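PDB 3TR0: guanylate kinase from Coxiella burnetii, which catalyses the ATP-dependent phosphorylation of GMP to GDP and is probably essential for recycling GMP and, indirectly, cGMP. Local coordinates for residues F10-P15 with I122-P127; I34-S39 with L101-W106; T41-R46 with V53-I58. One frame throughout, in Å; residues are numbered along the deposited sequence.

Overall arrangement
All three contacts belong to one guanylate kinase fold and nest along the chain: contact 3 inside the loop closed by contact 2, and contact 2 inside that closed by contact 1. Contacts 1 and 2 share the parallel sheet, ordered 34-36, 99-103, 9-13, 120-125, 166-169; their centres are about 12 Å apart, meeting where strands 9-13 and 99-103 run side by side. Contact 3 joins the loop after strand 40-41 to strand 56-57 at the edge of the mixed sheet, its centre about 14 Å from contact 2 and 21 Å from contact 1. Contacts 2 and 3 touch the bound GMP, mainly at base and phosphate respectively, whereas contact 1 leads into the predicted ATP-binding loop.

Contact 1: F10-P15 with I122-P127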
loop_
_atom_site.group_PDB
_atom_site.type_symbol
_atom_site.label_atom_id
_atom_site.label_comp_id
_atom_site.label_asym_id
_atom_site.label_seq_id
_atom_site.Cartn_x
_atom_site.Cartn_y
_atom_site.Cartn_z
ATOM N N PHE A 10 5.189 3.858 -11.208
ATOM C CA PHE A 10 4.858 4.672 -10.054
ATOM C C PHE A 10 5.006 6.131 -10.423
ATOM O O PHE A 10 6.120 6.621 -10.599
ATOM C CB PHE A 10 5.760 4.320 -8.872
ATOM C CG PHE A 10 5.518 2.942 -8.325
ATOM C CD1 PHE A 10 4.567 2.732 -7.344
ATOM C CD2 PHE A 10 6.225 1.853 -8.811
ATOM C CE1 PHE A 10 4.338 1.464 -6.843
ATOM C CE2 PHE A 10 5.999 0.588 -8.314
ATOM C CZ PHE A 10 5.050 0.391 -7.332
ATOM N N ILE A 11 3.871 6.812 -10.558
ATOM C CA ILE A 11 3.848 8.208 -10.980
ATOM C C ILE A 11 4.029 9.091 -9.759
ATOM O O ILE A 11 3.328 8.926 -8.767
ATOM C CB ILE A 11 2.507 8.557 -11.655
ATOM C CG1 ILE A 11 2.269 7.658 -12.872
ATOM C CG2 ILE A 11 2.472 10.024 -12.064
ATOM C CD1 ILE A 11 0.820 7.589 -13.305
ATOM N N ILE A 12 4.976 10.021 -9.833
ATOM C CA ILE A 12 5.193 10.978 -8.759
ATOM C C ILE A 12 4.968 12.383 -9.294
ATOM O O ILE A 12 5.673 12.819 -10.206
ATOM C CB ILE A 12 6.627 10.916 -8.228
ATOM C CG1 ILE A 12 7.073 9.467 -8.039
ATOM C CG2 ILE A 12 6.737 11.687 -6.928
ATOM C CD1 ILE A 12 6.330 8.748 -6.944
ATOM N N SER A 13 3.992 13.093 -8.734
ATOM C CA SER A 13 3.704 14.460 -9.171
ATOM C C SER A 13 3.716 15.424 -7.996
ATOM O O SER A 13 3.421 15.040 -6.866
ATOM C CB SER A 13 2.357 14.535 -9.894
ATOM O OG SER A 13 2.302 13.628 -10.984
ATOM N N ALA A 14 4.066 16.679 -8.270
ATOM C CA ALA A 14 4.127 17.697 -7.234
ATOM C C ALA A 14 4.332 19.069 -7.862
ATOM O O ALA A 14 4.851 19.176 -8.972
ATOM C CB ALA A 14 5.252 17.392 -6.255
ATOM N N PRO A 15 3.910 20.124 -7.157
ATOM C CA PRO A 15 4.182 21.468 -7.669
ATOM C C PRO A 15 5.683 21.723 -7.633
ATOM O O PRO A 15 6.380 21.113 -6.822
ATOM C CB PRO A 15 3.449 22.377 -6.674
ATOM C CG PRO A 15 3.340 21.564 -5.417
ATOM C CD PRO A 15 3.155 20.147 -5.890
ATOM N N ILE A 122 1.304 9.059 -6.871
ATOM C CA ILE A 122 1.557 9.677 -5.575
ATOM C C ILE A 122 1.747 11.178 -5.768
ATOM O O ILE A 122 2.543 11.601 -6.609
ATOM C CB ILE A 122 2.856 9.129 -4.949
ATOM C CG1 ILE A 122 2.820 7.602 -4.881
ATOM C CG2 ILE A 122 3.104 9.759 -3.580
ATOM C CD1 ILE A 122 4.168 6.968 -4.572
ATOM N N PHE A 123 1.021 11.980 -4.997
ATOM C CA PHE A 123 1.172 13.428 -5.066
ATOM C C PHE A 123 1.923 13.939 -3.843
ATOM O O PHE A 123 1.537 13.665 -2.709
ATOM C CB PHE A 123 -0.190 14.120 -5.183
ATOM C CG PHE A 123 -0.110 15.514 -5.747
ATOM C CD1 PHE A 123 -0.343 15.742 -7.094
ATOM C CD2 PHE A 123 0.217 16.586 -4.938
ATOM C CE1 PHE A 123 -0.267 17.021 -7.623
ATOM C CE2 PHE A 123 0.300 17.866 -5.460
ATOM C CZ PHE A 123 0.062 18.079 -6.805
ATOM N N ILE A 124 3.003 14.679 -4.073
ATOM C CA ILE A 124 3.781 15.233 -2.978
ATOM C C ILE A 124 3.312 16.649 -2.662
ATOM O O ILE A 124 3.331 17.523 -3.529
ATOM C CB ILE A 124 5.286 15.275 -3.312
ATOM C CG1 ILE A 124 5.775 13.910 -3.800
ATOM C CG2 ILE A 124 6.084 15.738 -2.105
ATOM C CD1 ILE A 124 5.624 12.811 -2.789
ATOM N N LEU A 125 2.890 16.864 -1.420
ATOM C CA LEU A 125 2.415 18.169 -0.976
ATOM C C LEU A 125 3.482 18.882 -0.167
ATOM O O LEU A 125 4.185 18.260 0.627
ATOM C CB LEU A 125 1.164 18.008 -0.107
ATOM C CG LEU A 125 -0.068 17.402 -0.773
ATOM C CD1 LEU A 125 -1.087 16.976 0.286
ATOM C CD2 LEU A 125 -0.670 18.390 -1.748
ATOM N N PRO A 126 3.607 20.205 -0.359
ATOM C CA PRO A 126 4.474 20.996 0.512
ATOM C C PRO A 126 3.742 21.231 1.826
ATOM O O PRO A 126 2.522 21.097 1.855
ATOM C CB PRO A 126 4.612 22.317 -0.252
ATOM C CG PRO A 126 3.314 22.451 -0.975
ATOM C CD PRO A 126 2.907 21.036 -1.353
ATOM N N PRO A 127 4.474 21.561 2.901
ATOM C CA PRO A 127 3.828 21.838 4.188
ATOM C C PRO A 127 3.172 23.222 4.204
ATOM O O PRO A 127 2.400 23.539 5.112
ATOM C CB PRO A 127 4.989 21.765 5.181
ATOM C CG PRO A 127 6.191 22.122 4.374
ATOM C CD PRO A 127 5.943 21.569 3.000
#
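Ser-13 O takes the backbone N-H of Ile-124 at 2.8 Å and also receives a CA-H...O contact from Phe-123 CA at 3.3 Å. The same oxygen lies over one face of the Phe-123 ring, toward its rim. A chi1 of -159° puts CG of Phe-123 anti to the backbone N, and the ring beyond it comes nearer to 10-15; there Ala-14 CA covers the same face as Ser-13 O, and CD of Pro-15 approaches CE2 of Phe-123 obliquely at 3.7 Å. Earlier along both strands, Ile-122 N donates to Ile-11 O, and Ser-13 N to Ile-122 O at 3.0 Å with an N-H...O angle of 170°. These bonds join neighbouring parallel strands in the central sheet of the P-loop kinase fold, and 10-15 runs on into the loop where Ala-14 and Pro-15 belong to the predicted ATP site. On the face carrying Ile-12 and Ile-122, the two side chains lie side by side and meet CD1 to CD1 at 3.7 Å, while Ile-12 CG2 reaches Ile-124 CG1. Helix 20-30 covers Ile-12 and Ile-124, and helix 173-187 covers Ile-122. Farther along, Ala-14 CB sits 3.6 Å from Ile-124 CB and 3.3 Å from Ile-124 O, a buried carbonyl oxygen that has no polar partner in the model. On the other face, the ring of Phe-123 packs edge-to-face with Phe-164, and the hydroxyl of Ser-13 is hydrogen-bonded to Ile-104 O, in the loop that follows strand 99-103.

Contact 2: I34-S39 with L101-W106; sequences IKISIS and LLEIDW. With 5GP (guanosine-5'-monophosphate), chain D.
CG2 of Ile-36 comes within 3.7 Å of OE1 of Glu-103, whose chain runs extended to CD (chi2 177°). A water donates to Glu-103 OE1 at 2.6 Å and also to Ser-37 O. That carbonyl accepts from a second water, which in turn accepts from Glu-103 N. A third water donates to Ser-39 OG and to Glu-103 O, right beside the guanine of the bound GMP. These waters bridge the segments where direct backbone pairing has stopped.

Ser-39 OG donates to O6 of the nucleotide. Beyond N1, the exocyclic N2 gives a hydrogen bond to Asp-105 OD1, 3.0 Å long and nearly straight at 168°, so the two segments grip the purine at O6 and N2. CG2 of Ile-104 lies over one face of the guanine, 3.3 Å from N1. Asp-105 is itself held: its OD1 also accepts from Gly-108 N, capping the helix that starts at Trp-106, and its OD2 is bonded to Gln-107 NE2.

One step back from the nucleotide, the backbone pairing is parallel: Leu-101 N donates to Lys-35 O at 2.8 Å, and Ser-37 N to Leu-101 O. Across it, Ile-34 CD1 touches Leu-101 CG at 3.6 Å, and Ser-37 CB meets Leu-102 CD2 at the same distance.

Strand 34-36 is outermost in the parallel sheet of this chain, and strand 99-103 lies between it and strand 9-13. Helix 20-30 covers Ile-36, Leu-101 and Glu-103, while helix 87-95 packs against Lys-35 and Ser-37.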
loop_
_atom_site.group_PDB
_atom_site.type_symbol
_atom_site.label_atom_id
_atom_site.label_comp_id
_atom_site.label_asym_id
_atom_site.label_seq_id
_atom_site.Cartn_x
_atom_site.Cartn_y
_atom_site.Cartn_z
ATOM N N ILE A 34 14.149 -0.772 -8.892
ATOM C CA ILE A 34 13.326 0.356 -9.299
ATOM C C ILE A 34 14.226 1.446 -9.867
ATOM O O ILE A 34 15.264 1.770 -9.293
ATOM C CB ILE A 34 12.454 0.880 -8.124
ATOM C CG1 ILE A 34 11.475 1.956 -8.603
ATOM C CG2 ILE A 34 13.322 1.393 -6.990
ATOM C CD1 ILE A 34 10.387 2.285 -7.585
ATOM N N LYS A 35 13.843 1.984 -11.018
ATOM C CA LYS A 35 14.658 2.997 -11.680
ATOM C C LYS A 35 13.828 4.202 -12.093
ATOM O O LYS A 35 12.625 4.090 -12.334
ATOM C CB LYS A 35 15.371 2.391 -12.890
ATOM C CG LYS A 35 16.129 1.113 -12.553
ATOM C CD LYS A 35 17.591 1.186 -12.950
ATOM C CE LYS A 35 17.801 0.730 -14.383
ATOM N NZ LYS A 35 19.249 0.575 -14.704
ATOM N N ILE A 36 14.481 5.356 -12.171
ATOM C CA ILE A 36 13.813 6.589 -12.552
ATOM C C ILE A 36 13.917 6.832 -14.046
ATOM O O ILE A 36 15.012 6.829 -14.609
ATOM C CB ILE A 36 14.427 7.809 -11.833
ATOM C CG1 ILE A 36 14.429 7.601 -10.318
ATOM C CG2 ILE A 36 13.666 9.068 -12.196
ATOM C CD1 ILE A 36 15.239 8.641 -9.566
ATOM N N SER A 37 12.778 7.044 -14.692
ATOM C CA SER A 37 12.782 7.432 -16.099
ATOM C C SER A 37 13.360 8.832 -16.253
ATOM O O SER A 37 12.893 9.777 -15.615
ATOM C CB SER A 37 11.369 7.383 -16.678
ATOM O OG SER A 37 11.341 7.878 -18.004
ATOM N N ILE A 38 14.383 8.957 -17.095
ATOM C CA ILE A 38 14.943 10.264 -17.421
ATOM C C ILE A 38 14.202 10.823 -18.625
ATOM O O ILE A 38 14.238 10.245 -19.716
ATOM C CB ILE A 38 16.448 10.182 -17.731
ATOM C CG1 ILE A 38 17.208 9.650 -16.513
ATOM C CG2 ILE A 38 16.977 11.543 -18.149
ATOM C CD1 ILE A 38 16.838 10.347 -15.220
ATOM N N SER A 39 13.519 11.942 -18.416
ATOM C CA SER A 39 12.667 12.539 -19.439
ATOM C C SER A 39 13.440 13.318 -20.493
ATOM O O SER A 39 14.571 13.749 -20.265
ATOM C CB SER A 39 11.644 13.480 -18.790
ATOM O OG SER A 39 10.794 12.768 -17.898
ATOM N N LEU A 101 9.897 4.652 -11.937
ATOM C CA LEU A 101 9.387 5.889 -11.368
ATOM C C LEU A 101 9.248 6.936 -12.456
ATOM O O LEU A 101 10.190 7.184 -13.210
ATOM C CB LEU A 101 10.330 6.393 -10.282
ATOM C CG LEU A 101 10.269 5.591 -8.985
ATOM C CD1 LEU A 101 11.555 5.732 -8.199
ATOM C CD2 LEU A 101 9.077 6.043 -8.164
ATOM N N LEU A 102 8.069 7.539 -12.544
ATOM C CA LEU A 102 7.833 8.603 -13.514
ATOM C C LEU A 102 7.577 9.917 -12.786
ATOM O O LEU A 102 6.541 10.092 -12.143
ATOM C CB LEU A 102 6.642 8.259 -14.413
ATOM C CG LEU A 102 6.733 6.962 -15.231
ATOM C CD1 LEU A 102 5.408 6.664 -15.921
ATOM C CD2 LEU A 102 7.852 7.055 -16.239
ATOM N N GLU A 103 8.534 10.835 -12.873
ATOM C CA GLU A 103 8.359 12.158 -12.291
ATOM C C GLU A 103 7.739 13.040 -13.354
ATOM O O GLU A 103 8.453 13.661 -14.140
ATOM C CB GLU A 103 9.703 12.742 -11.871
ATOM C CG GLU A 103 10.447 11.943 -10.828
ATOM C CD GLU A 103 11.802 12.549 -10.508
ATOM O OE1 GLU A 103 12.683 12.538 -11.394
ATOM O OE2 GLU A 103 11.981 13.046 -9.377
ATOM N N ILE A 104 6.413 13.070 -13.396
ATOM C CA ILE A 104 5.697 13.762 -14.458
ATOM C C ILE A 104 4.560 14.592 -13.882
ATOM O O ILE A 104 4.170 14.392 -12.735
ATOM C CB ILE A 104 5.141 12.771 -15.496
ATOM C CG1 ILE A 104 4.213 11.756 -14.826
ATOM C CG2 ILE A 104 6.281 12.042 -16.205
ATOM C CD1 ILE A 104 3.635 10.727 -15.782
ATOM N N ASP A 105 4.032 15.528 -14.669
ATOM C CA ASP A 105 2.988 16.419 -14.173
ATOM C C ASP A 105 1.625 15.750 -14.244
ATOM O O ASP A 105 1.519 14.582 -14.623
ATOM C CB ASP A 105 2.974 17.757 -14.927
ATOM C CG ASP A 105 2.225 17.687 -16.244
ATOM O OD1 ASP A 105 2.281 16.639 -16.908
ATOM O OD2 ASP A 105 1.578 18.689 -16.621
ATOM N N TRP A 106 0.583 16.488 -13.877
ATOM C CA TRP A 106 -0.761 15.909 -13.806
ATOM C C TRP A 106 -1.292 15.492 -15.175
ATOM O O TRP A 106 -2.055 14.529 -15.280
ATOM C CB TRP A 106 -1.744 16.854 -13.101
ATOM C CG TRP A 106 -2.038 18.128 -13.852
ATOM C CD1 TRP A 106 -1.451 19.345 -13.665
ATOM C CD2 TRP A 106 -2.999 18.304 -14.900
ATOM N NE1 TRP A 106 -1.982 20.269 -14.536
ATOM C CE2 TRP A 106 -2.934 19.653 -15.306
ATOM C CE3 TRP A 106 -3.906 17.451 -15.540
ATOM C CZ2 TRP A 106 -3.742 20.168 -16.316
ATOM C CZ3 TRP A 106 -4.705 17.966 -16.546
ATOM C CH2 TRP A 106 -4.618 19.311 -16.923
HETATM P P 5GP D . 11.466 21.395 -14.454
HETATM O O1P 5GP D . 12.676 20.513 -14.271
HETATM O O2P 5GP D . 11.409 22.282 -15.670
HETATM O O3P 5GP D . 11.282 22.219 -13.200
HETATM O "O5'" 5GP D . 10.151 20.504 -14.382
HETATM C "C5'" 5GP D . 8.892 21.028 -14.768
HETATM C "C4'" 5GP D . 7.786 20.044 -14.497
HETATM O "O4'" 5GP D . 7.530 19.268 -15.685
HETATM C "C3'" 5GP D . 8.086 18.993 -13.441
HETATM O "O3'" 5GP D . 7.905 19.471 -12.119
HETATM C "C2'" 5GP D . 7.143 17.853 -13.808
HETATM O "O2'" 5GP D . 5.861 18.067 -13.237
HETATM C "C1'" 5GP D . 7.020 18.007 -15.328
HETATM N N9 5GP D . 7.766 16.971 -16.064
HETATM C C8 5GP D . 9.077 16.697 -16.057
HETATM N N7 5GP D . 9.306 15.668 -16.912
HETATM C C5 5GP D . 8.115 15.309 -17.449
HETATM C C6 5GP D . 7.701 14.346 -18.363
HETATM O O6 5GP D . 8.523 13.555 -18.887
HETATM N N1 5GP D . 6.404 14.268 -18.683
HETATM C C2 5GP D . 5.496 15.092 -18.140
HETATM N N2 5GP D . 4.186 15.001 -18.471
HETATM N N3 5GP D . 5.867 16.030 -17.252
HETATM C C4 5GP D . 7.165 16.148 -16.908
HETATM O O HOH W 1 10.347 10.592 -15.075
HETATM O O HOH W 2 13.211 12.135 -13.938
HETATM O O HOH W 3 11.146 13.686 -15.273
#

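Contact 3: T41-R46 with V53-I58; sequences TTRPKR and VDYFFI. With 5GP (guanosine-5'-monophosphate), chain D; SO4 (sulfate ion), chain C.
Thr-41 pairs with Phe-57 in a short parallel bridge: its N donates to Phe-56 O, and its O accepts from Ile-58 N at 3.1 Å in an almost straight bond (177°). CG2 of Thr-41 sits over one face of the Tyr-55 ring, a CH-pi contact 3.9 Å from the centroid, while OG1 takes the N-H of Arg-43 in an ST turn and also bonds His-82 O. Thr-42 CA makes a CA-H...O contact with Ile-58 O at 3.3 Å. The Arg-43 chain, bent at chi2 and chi3, donates hydrogen bonds from NE to O2P and from NH2 to O1P of GMP, the latter at 2.9 Å; NH1 bonds Pro-44 O and forms a salt bridge with Asp-49. The Arg-43 guanidinium stands 86° to the plane of Tyr-55, whose OH donates to the same O1P at 2.8 Å. Lys-45 lays CG over the centre of the Phe-57 ring, 3.8 Å from its centroid, with Tyr-55 CB over the opposite face; NZ of Lys-45 is hydrogen-bonded to a sulfate ion, probably from the crystallisation liquor. Arginine and tyrosine thus converge on one phosphate oxygen, as expected of the GMP-binding region of guanylate kinases.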
loop_
_atom_site.group_PDB
_atom_site.type_symbol
_atom_site.label_atom_id
_atom_site.label_comp_id
_atom_site.label_asym_id
_atom_site.label_seq_id
_atom_site.Cartn_x
_atom_site.Cartn_y
_atom_site.Cartn_z
ATOM N N THR A 41 13.228 16.877 -22.638
ATOM C CA THR A 41 12.628 18.192 -22.452
ATOM C C THR A 41 13.242 19.233 -23.384
ATOM O O THR A 41 14.413 19.144 -23.747
ATOM C CB THR A 41 12.777 18.683 -21.001
ATOM O OG1 THR A 41 12.043 19.902 -20.828
ATOM C CG2 THR A 41 14.237 18.929 -20.666
ATOM N N THR A 42 12.437 20.217 -23.770
ATOM C CA THR A 42 12.919 21.338 -24.564
ATOM C C THR A 42 13.268 22.494 -23.640
ATOM O O THR A 42 13.797 23.515 -24.078
ATOM C CB THR A 42 11.868 21.814 -25.575
ATOM O OG1 THR A 42 10.697 22.250 -24.875
ATOM C CG2 THR A 42 11.496 20.693 -26.532
ATOM N N ARG A 43 12.958 22.331 -22.357
ATOM C CA ARG A 43 13.295 23.341 -21.365
ATOM C C ARG A 43 14.802 23.570 -21.402
ATOM O O ARG A 43 15.580 22.621 -21.357
ATOM C CB ARG A 43 12.836 22.893 -19.972
ATOM C CG ARG A 43 12.845 23.999 -18.925
ATOM C CD ARG A 43 14.123 23.973 -18.112
ATOM N NE ARG A 43 14.083 22.941 -17.084
ATOM C CZ ARG A 43 15.160 22.372 -16.555
ATOM N NH1 ARG A 43 16.368 22.724 -16.971
ATOM N NH2 ARG A 43 15.027 21.449 -15.614
ATOM N N PRO A 44 15.225 24.837 -21.504
ATOM C CA PRO A 44 16.658 25.099 -21.663
ATOM C C PRO A 44 17.491 24.475 -20.547
ATOM O O PRO A 44 17.104 24.522 -19.378
ATOM C CB PRO A 44 16.745 26.631 -21.615
ATOM C CG PRO A 44 15.483 27.070 -20.942
ATOM C CD PRO A 44 14.444 26.075 -21.351
ATOM N N LYS A 45 18.621 23.882 -20.915
ATOM C CA LYS A 45 19.534 23.305 -19.939
ATOM C C LYS A 45 20.081 24.405 -19.035
ATOM O O LYS A 45 20.617 25.400 -19.516
ATOM C CB LYS A 45 20.677 22.582 -20.653
ATOM C CG LYS A 45 21.602 21.805 -19.738
ATOM C CD LYS A 45 22.630 21.041 -20.556
ATOM C CE LYS A 45 23.653 20.360 -19.670
ATOM N NZ LYS A 45 24.678 19.655 -20.486
ATOM N N ARG A 46 19.929 24.226 -17.726
ATOM C CA ARG A 46 20.347 25.234 -16.757
ATOM C C ARG A 46 21.744 24.937 -16.228
ATOM O O ARG A 46 22.208 23.801 -16.298
ATOM C CB ARG A 46 19.363 25.284 -15.584
ATOM C CG ARG A 46 17.911 25.510 -15.977
ATOM C CD ARG A 46 17.700 26.887 -16.585
ATOM N NE ARG A 46 16.301 27.115 -16.935
ATOM C CZ ARG A 46 15.414 27.691 -16.129
ATOM N NH1 ARG A 46 15.781 28.105 -14.924
ATOM N NH2 ARG A 46 14.161 27.857 -16.529
ATOM N N VAL A 53 21.335 12.920 -16.909
ATOM C CA VAL A 53 21.199 12.804 -15.463
ATOM C C VAL A 53 19.918 13.487 -14.991
ATOM O O VAL A 53 19.078 12.874 -14.334
ATOM C CB VAL A 53 22.406 13.421 -14.733
ATOM C CG1 VAL A 53 22.201 13.363 -13.225
ATOM C CG2 VAL A 53 23.695 12.708 -15.136
ATOM N N ASP A 54 19.778 14.763 -15.333
ATOM C CA ASP A 54 18.575 15.516 -15.012
ATOM C C ASP A 54 17.526 15.299 -16.097
ATOM O O ASP A 54 16.367 15.000 -15.813
ATOM C CB ASP A 54 18.911 17.001 -14.880
ATOM C CG ASP A 54 19.906 17.268 -13.769
ATOM O OD1 ASP A 54 19.469 17.488 -12.621
ATOM O OD2 ASP A 54 21.125 17.244 -14.038
ATOM N N TYR A 55 17.955 15.438 -17.346
ATOM C CA TYR A 55 17.086 15.225 -18.493
ATOM C C TYR A 55 17.941 14.866 -19.686
ATOM O O TYR A 55 19.165 15.000 -19.650
ATOM C CB TYR A 55 16.335 16.507 -18.856
ATOM C CG TYR A 55 15.210 16.905 -17.925
ATOM C CD1 TYR A 55 13.937 16.369 -18.073
ATOM C CD2 TYR A 55 15.413 17.845 -16.928
ATOM C CE1 TYR A 55 12.899 16.745 -17.232
ATOM C CE2 TYR A 55 14.387 18.227 -16.086
ATOM C CZ TYR A 55 13.133 17.673 -16.241
ATOM O OH TYR A 55 12.113 18.054 -15.401
ATOM N N PHE A 56 17.284 14.414 -20.745
ATOM C CA PHE A 56 17.881 14.434 -22.062
ATOM C C PHE A 56 17.439 15.750 -22.669
ATOM O O PHE A 56 16.273 15.911 -23.031
ATOM C CB PHE A 56 17.378 13.268 -22.910
ATOM C CG PHE A 56 17.819 11.921 -22.411
ATOM C CD1 PHE A 56 19.129 11.501 -22.581
ATOM C CD2 PHE A 56 16.923 11.072 -21.785
ATOM C CE1 PHE A 56 19.537 10.262 -22.128
ATOM C CE2 PHE A 56 17.324 9.834 -21.331
ATOM C CZ PHE A 56 18.634 9.427 -21.506
ATOM N N PHE A 57 18.360 16.703 -22.750
ATOM C CA PHE A 57 18.010 18.027 -23.234
ATOM C C PHE A 57 18.074 18.081 -24.754
ATOM O O PHE A 57 19.111 17.805 -25.354
ATOM C CB PHE A 57 18.921 19.083 -22.611
ATOM C CG PHE A 57 18.839 19.147 -21.111
ATOM C CD1 PHE A 57 17.905 19.960 -20.488
ATOM C CD2 PHE A 57 19.699 18.399 -20.323
ATOM C CE1 PHE A 57 17.834 20.027 -19.111
ATOM C CE2 PHE A 57 19.631 18.466 -18.944
ATOM C CZ PHE A 57 18.701 19.281 -18.339
ATOM N N ILE A 58 16.949 18.425 -25.371
ATOM C CA ILE A 58 16.871 18.513 -26.822
ATOM C C ILE A 58 16.119 19.772 -27.235
ATOM O O ILE A 58 15.586 20.484 -26.385
ATOM C CB ILE A 58 16.171 17.281 -27.416
ATOM C CG1 ILE A 58 14.788 17.096 -26.787
ATOM C CG2 ILE A 58 17.014 16.038 -27.191
ATOM C CD1 ILE A 58 13.979 15.981 -27.421
HETATM P P 5GP D . 11.466 21.395 -14.454
HETATM O O1P 5GP D . 12.676 20.513 -14.271
HETATM O O2P 5GP D . 11.409 22.282 -15.670
HETATM O O3P 5GP D . 11.282 22.219 -13.200
HETATM O "O5'" 5GP D . 10.151 20.504 -14.382
HETATM C "C5'" 5GP D . 8.892 21.028 -14.768
HETATM C "C4'" 5GP D . 7.786 20.044 -14.497
HETATM O "O4'" 5GP D . 7.530 19.268 -15.685
HETATM C "C3'" 5GP D . 8.086 18.993 -13.441
HETATM O "O3'" 5GP D . 7.905 19.471 -12.119
HETATM C "C2'" 5GP D . 7.143 17.853 -13.808
HETATM O "O2'" 5GP D . 5.861 18.067 -13.237
HETATM C "C1'" 5GP D . 7.020 18.007 -15.328
HETATM N N9 5GP D . 7.766 16.971 -16.064
HETATM C C8 5GP D . 9.077 16.697 -16.057
HETATM N N7 5GP D . 9.306 15.668 -16.912
HETATM C C5 5GP D . 8.115 15.309 -17.449
HETATM C C6 5GP D . 7.701 14.346 -18.363
HETATM O O6 5GP D . 8.523 13.555 -18.887
HETATM N N1 5GP D . 6.404 14.268 -18.683
HETATM C C2 5GP D . 5.496 15.092 -18.140
HETATM N N2 5GP D . 4.186 15.001 -18.471
HETATM N N3 5GP D . 5.867 16.030 -17.252
HETATM C C4 5GP D . 7.165 16.148 -16.908
HETATM S S SO4 C . 27.153 17.700 -18.893
HETATM O O1 SO4 C . 27.524 16.454 -18.230
HETATM O O2 SO4 C . 26.686 18.660 -17.896
HETATM O O3 SO4 C . 28.317 18.250 -19.578
HETATM O O4 SO4 C . 26.093 17.447 -19.863
HETATM O O HOH W 4 16.271 21.573 -23.804
#